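Local coordinates for inositol monophosphatase family protein (Staphylococcus aureus subsp. aureus MSSA476, PDB 4I3Y) that probably hydrolyses inositol monophosphates to inositol and phosphate in a magnesium-dependent reaction that lithium inhibits, at residues E86-G98 with Y109-L123. Numbering follows the deposited sequence.
Sequences EINHLWIMDPIDG and YCIILAYFYEGKPML. With MG (magnesium ion), chain D; PO4 (phosphate ion), chain C.
Trp91 lays its indole against Tyr115 of the neighbouring antiparallel strand: Tyr115 CB sits 3.4 Å from the centroid of the six-membered ring, almost on its normal, a CH-pi contact. Beyond CB the phenol ring slides off, its plane 27° from the indole's, so the two rings barely overlap. With CG anti to the backbone N (chi1 167°), the Tyr115 ring extends toward His89, whose ND1 meets Tyr115 OH in a 2.8 Å hydrogen bond running in the plane of both rings. His71 stacks on His89, meets the rings of Trp91 and Tyr115, and is hydrogen-bonded through ND1 to Trp91 NE1. Farther along this face, Met93 CB rests 3.7 Å from Leu113 CD2. On the reverse face Ile92 CD1 reaches Phe116 CE2 (3.8 Å), and Ile112 CD1 packs against Asp97 CB (3.5 Å).

Paired backbone bonds join Leu90 with Phe116, Ile92 with Ala114 and Asp94 with Ile112. The register then slips by one residue, a beta bulge at Pro95 and Ile96, before Asp97 pairs with Cys110. The chain turns a corner at Pro95 and Ile96, and Asp94 OD1 (2.0 Å) and the carbonyl Ile96 O (2.1 Å) bind one magnesium ion, which Glu76, water 2 and two phosphate oxygens also bind; the metal probably draws these two protein oxygens together. Gly98 N, at the N-cap of helix 99-105, donates to PO4 O2 over 2.9 Å. Asp97 OD2 accepts from Gly192 N, which probably helps fix the carboxylate beside the phosphate, itself probably from the crystallisation liquor. At the other end the type I' turn from Tyr117 to Lys120 leads into strand 120-128. The DPIDGT sequence, running from the end of strand 89-97, through a bulge, into a helix, is the metal-binding signature of the inositol monophosphatase family.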
# COMPACT_ATOMS: atom_id res chain seq x y z
N GLU A 86 -16.98 29.37 16.36
CA GLU A 86 -17.35 30.49 15.49
C GLU A 86 -16.08 31.10 14.91
O GLU A 86 -15.72 32.22 15.21
CB GLU A 86 -18.17 31.53 16.27
N ILE A 87 -15.39 30.32 14.08
CA ILE A 87 -14.18 30.79 13.39
C ILE A 87 -14.45 30.98 11.87
O ILE A 87 -14.95 30.08 11.20
CB ILE A 87 -12.96 29.87 13.70
CG1 ILE A 87 -11.68 30.42 13.07
CG2 ILE A 87 -13.27 28.40 13.35
CD1 ILE A 87 -11.26 31.75 13.63
N ASN A 88 -14.18 32.19 11.36
CA ASN A 88 -14.62 32.52 9.99
C ASN A 88 -13.79 31.80 8.93
O ASN A 88 -14.32 31.15 8.02
CB ASN A 88 -14.66 34.07 9.76
CG ASN A 88 -15.98 34.69 10.24
OD1 ASN A 88 -15.99 35.76 10.82
ND2 ASN A 88 -17.09 34.00 10.01
N HIS A 89 -12.48 31.91 9.11
CA HIS A 89 -11.46 31.34 8.19
C HIS A 89 -10.60 30.34 8.94
O HIS A 89 -9.77 30.71 9.75
CB HIS A 89 -10.59 32.46 7.58
CG HIS A 89 -11.39 33.46 6.80
ND1 HIS A 89 -12.01 33.15 5.61
CD2 HIS A 89 -11.69 34.75 7.07
CE1 HIS A 89 -12.64 34.22 5.15
NE2 HIS A 89 -12.46 35.21 6.02
N LEU A 90 -10.80 29.06 8.67
CA LEU A 90 -10.06 28.05 9.41
C LEU A 90 -9.39 27.02 8.51
O LEU A 90 -10.04 26.43 7.64
CB LEU A 90 -11.02 27.28 10.29
CG LEU A 90 -10.31 26.15 11.07
CD1 LEU A 90 -9.25 26.57 12.06
CD2 LEU A 90 -11.38 25.29 11.70
N TRP A 91 -8.10 26.83 8.76
CA TRP A 91 -7.30 25.78 8.13
C TRP A 91 -7.10 24.60 9.10
O TRP A 91 -6.66 24.81 10.23
CB TRP A 91 -5.94 26.34 7.70
CG TRP A 91 -6.12 27.30 6.53
CD1 TRP A 91 -6.45 28.64 6.62
CD2 TRP A 91 -6.11 26.98 5.13
NE1 TRP A 91 -6.60 29.19 5.33
CE2 TRP A 91 -6.38 28.20 4.41
CE3 TRP A 91 -5.85 25.81 4.41
CZ2 TRP A 91 -6.40 28.27 2.99
CZ3 TRP A 91 -5.87 25.87 3.01
CH2 TRP A 91 -6.17 27.10 2.31
N ILE A 92 -7.38 23.38 8.66
CA ILE A 92 -6.99 22.24 9.49
C ILE A 92 -5.82 21.53 8.80
O ILE A 92 -5.84 21.32 7.57
CB ILE A 92 -8.15 21.29 9.72
CG1 ILE A 92 -9.30 22.06 10.39
CG2 ILE A 92 -7.65 20.08 10.53
CD1 ILE A 92 -10.45 21.16 10.85
N MET A 93 -4.75 21.26 9.56
CA MET A 93 -3.57 20.63 8.94
C MET A 93 -3.04 19.40 9.65
O MET A 93 -2.76 19.45 10.85
CB MET A 93 -2.39 21.60 8.82
CG MET A 93 -1.14 21.02 8.16
SD MET A 93 0.26 22.19 8.21
CE MET A 93 0.99 21.83 6.63
N ASP A 94 -2.80 18.34 8.87
CA ASP A 94 -1.97 17.23 9.34
C ASP A 94 -0.62 17.32 8.60
O ASP A 94 -0.58 17.04 7.38
CB ASP A 94 -2.63 15.91 9.02
CG ASP A 94 -2.03 14.77 9.79
OD1 ASP A 94 -0.84 14.88 10.19
OD2 ASP A 94 -2.79 13.85 10.06
N PRO A 95 0.47 17.77 9.29
CA PRO A 95 1.64 18.06 8.46
C PRO A 95 2.26 16.81 7.87
O PRO A 95 2.77 16.85 6.74
CB PRO A 95 2.57 18.78 9.41
CG PRO A 95 2.15 18.28 10.82
CD PRO A 95 0.66 18.15 10.72
N ILE A 96 2.26 15.70 8.62
CA ILE A 96 2.54 14.41 7.99
C ILE A 96 1.45 13.45 8.50
O ILE A 96 1.38 13.20 9.69
CB ILE A 96 3.93 13.84 8.35
CG1 ILE A 96 5.10 14.67 7.71
CG2 ILE A 96 3.98 12.33 7.98
CD1 ILE A 96 5.25 14.42 6.23
N ASP A 97 0.60 12.96 7.60
CA ASP A 97 -0.37 11.98 7.99
C ASP A 97 0.26 10.63 7.59
O ASP A 97 0.70 10.49 6.49
CB ASP A 97 -1.73 12.19 7.35
CG ASP A 97 -2.70 11.03 7.70
OD1 ASP A 97 -2.89 10.81 8.92
OD2 ASP A 97 -3.24 10.37 6.78
N GLY A 98 0.32 9.66 8.51
CA GLY A 98 1.15 8.47 8.33
C GLY A 98 2.62 8.64 8.74
O GLY A 98 3.54 8.15 8.06
N TYR A 109 2.88 8.14 2.93
CA TYR A 109 2.48 9.20 3.89
C TYR A 109 2.08 10.42 3.05
O TYR A 109 2.47 10.52 1.91
CB TYR A 109 3.56 9.50 4.98
CG TYR A 109 4.84 10.01 4.38
CD1 TYR A 109 5.04 11.38 4.16
CD2 TYR A 109 5.80 9.14 3.91
CE1 TYR A 109 6.19 11.87 3.52
CE2 TYR A 109 6.97 9.63 3.29
CZ TYR A 109 7.15 10.99 3.10
OH TYR A 109 8.32 11.46 2.47
N CYS A 110 1.36 11.39 3.64
CA CYS A 110 0.88 12.52 2.92
C CYS A 110 0.81 13.74 3.84
O CYS A 110 1.02 13.65 5.07
CB CYS A 110 -0.53 12.18 2.34
SG CYS A 110 -1.79 11.74 3.60
N ILE A 111 0.54 14.88 3.23
CA ILE A 111 0.30 16.10 3.97
C ILE A 111 -1.19 16.40 3.75
O ILE A 111 -1.65 16.36 2.60
CB ILE A 111 1.15 17.25 3.43
CG1 ILE A 111 2.62 16.93 3.52
CG2 ILE A 111 0.87 18.59 4.14
CD1 ILE A 111 3.48 18.01 2.86
N ILE A 112 -1.93 16.67 4.82
CA ILE A 112 -3.34 17.00 4.73
C ILE A 112 -3.66 18.49 5.05
O ILE A 112 -3.32 19.03 6.14
CB ILE A 112 -4.23 16.06 5.59
CG1 ILE A 112 -3.92 14.60 5.20
CG2 ILE A 112 -5.74 16.39 5.41
CD1 ILE A 112 -4.67 13.52 5.98
N LEU A 113 -4.38 19.12 4.13
CA LEU A 113 -4.83 20.53 4.39
C LEU A 113 -6.27 20.71 4.04
O LEU A 113 -6.72 20.18 3.02
CB LEU A 113 -4.06 21.53 3.52
CG LEU A 113 -2.74 22.00 4.09
CD1 LEU A 113 -1.91 22.70 3.01
CD2 LEU A 113 -2.92 22.88 5.35
N ALA A 114 -7.00 21.48 4.85
CA ALA A 114 -8.40 21.74 4.55
C ALA A 114 -8.77 23.13 5.10
O ALA A 114 -8.42 23.48 6.25
CB ALA A 114 -9.31 20.66 5.14
N TYR A 115 -9.45 23.90 4.23
CA TYR A 115 -9.92 25.24 4.54
C TYR A 115 -11.47 25.26 4.64
O TYR A 115 -12.21 24.84 3.73
CB TYR A 115 -9.44 26.21 3.46
CG TYR A 115 -10.10 27.57 3.47
CD1 TYR A 115 -9.94 28.44 4.56
CD2 TYR A 115 -10.87 28.02 2.35
CE1 TYR A 115 -10.52 29.73 4.56
CE2 TYR A 115 -11.48 29.31 2.33
CZ TYR A 115 -11.29 30.16 3.43
OH TYR A 115 -11.90 31.42 3.44
N PHE A 116 -11.92 25.85 5.73
CA PHE A 116 -13.32 25.90 6.05
C PHE A 116 -13.68 27.37 6.21
O PHE A 116 -12.99 28.11 6.93
CB PHE A 116 -13.61 25.18 7.41
CG PHE A 116 -13.39 23.70 7.34
CD1 PHE A 116 -14.46 22.85 7.04
CD2 PHE A 116 -12.12 23.18 7.52
CE1 PHE A 116 -14.26 21.49 6.94
CE2 PHE A 116 -11.93 21.80 7.42
CZ PHE A 116 -12.98 20.96 7.13
N TYR A 117 -14.73 27.76 5.52
CA TYR A 117 -15.17 29.16 5.54
C TYR A 117 -16.52 29.20 6.29
O TYR A 117 -17.51 28.62 5.81
CB TYR A 117 -15.31 29.74 4.12
CG TYR A 117 -15.96 31.13 4.13
CD1 TYR A 117 -15.30 32.21 4.72
CD2 TYR A 117 -17.26 31.33 3.62
CE1 TYR A 117 -15.88 33.46 4.76
CE2 TYR A 117 -17.85 32.60 3.66
CZ TYR A 117 -17.15 33.65 4.25
OH TYR A 117 -17.67 34.92 4.32
N GLU A 118 -16.54 29.83 7.47
CA GLU A 118 -17.75 29.79 8.34
C GLU A 118 -18.24 28.37 8.41
O GLU A 118 -19.40 28.08 8.06
CB GLU A 118 -18.86 30.71 7.84
CG GLU A 118 -18.37 32.12 7.63
CD GLU A 118 -19.46 33.09 7.24
OE1 GLU A 118 -20.49 32.71 6.64
OE2 GLU A 118 -19.27 34.26 7.57
N GLY A 119 -17.33 27.48 8.79
CA GLY A 119 -17.62 26.04 8.87
C GLY A 119 -17.95 25.20 7.62
O GLY A 119 -18.25 24.01 7.75
N LYS A 120 -17.90 25.78 6.42
CA LYS A 120 -18.17 25.01 5.20
C LYS A 120 -16.83 24.74 4.47
O LYS A 120 -16.01 25.65 4.27
CB LYS A 120 -19.17 25.73 4.29
CG LYS A 120 -19.42 25.02 2.96
CD LYS A 120 -20.75 25.39 2.33
CE LYS A 120 -20.71 26.75 1.69
NZ LYS A 120 -21.68 26.85 0.54
N PRO A 121 -16.59 23.46 4.15
CA PRO A 121 -15.37 23.04 3.41
C PRO A 121 -15.37 23.75 2.03
O PRO A 121 -16.34 23.60 1.28
CB PRO A 121 -15.61 21.52 3.14
CG PRO A 121 -16.65 21.11 4.09
CD PRO A 121 -17.53 22.34 4.35
N MET A 122 -14.31 24.50 1.75
CA MET A 122 -14.10 25.20 0.50
C MET A 122 -12.89 24.65 -0.32
O MET A 122 -12.99 24.56 -1.56
CB MET A 122 -13.89 26.71 0.75
CG MET A 122 -15.08 27.43 1.39
SD MET A 122 -16.57 27.23 0.40
CE MET A 122 -17.80 28.15 1.32
N LEU A 123 -11.78 24.37 0.36
CA LEU A 123 -10.53 23.83 -0.29
C LEU A 123 -10.00 22.65 0.54
O LEU A 123 -10.00 22.70 1.77
CB LEU A 123 -9.43 24.88 -0.42
CG LEU A 123 -9.69 26.15 -1.22
CD1 LEU A 123 -8.53 27.14 -0.99
CD2 LEU A 123 -9.93 25.89 -2.70
MG MG D . 0.12 13.65 11.37
P PO4 C . -0.11 11.09 12.16
O1 PO4 C . -0.68 10.77 13.55
O2 PO4 C . 0.37 9.82 11.43
O3 PO4 C . -1.25 11.74 11.42
O4 PO4 C . 1.16 11.97 12.39
O HOH W 1 -14.61 28.06 9.20
O HOH W 2 1.79 15.10 11.91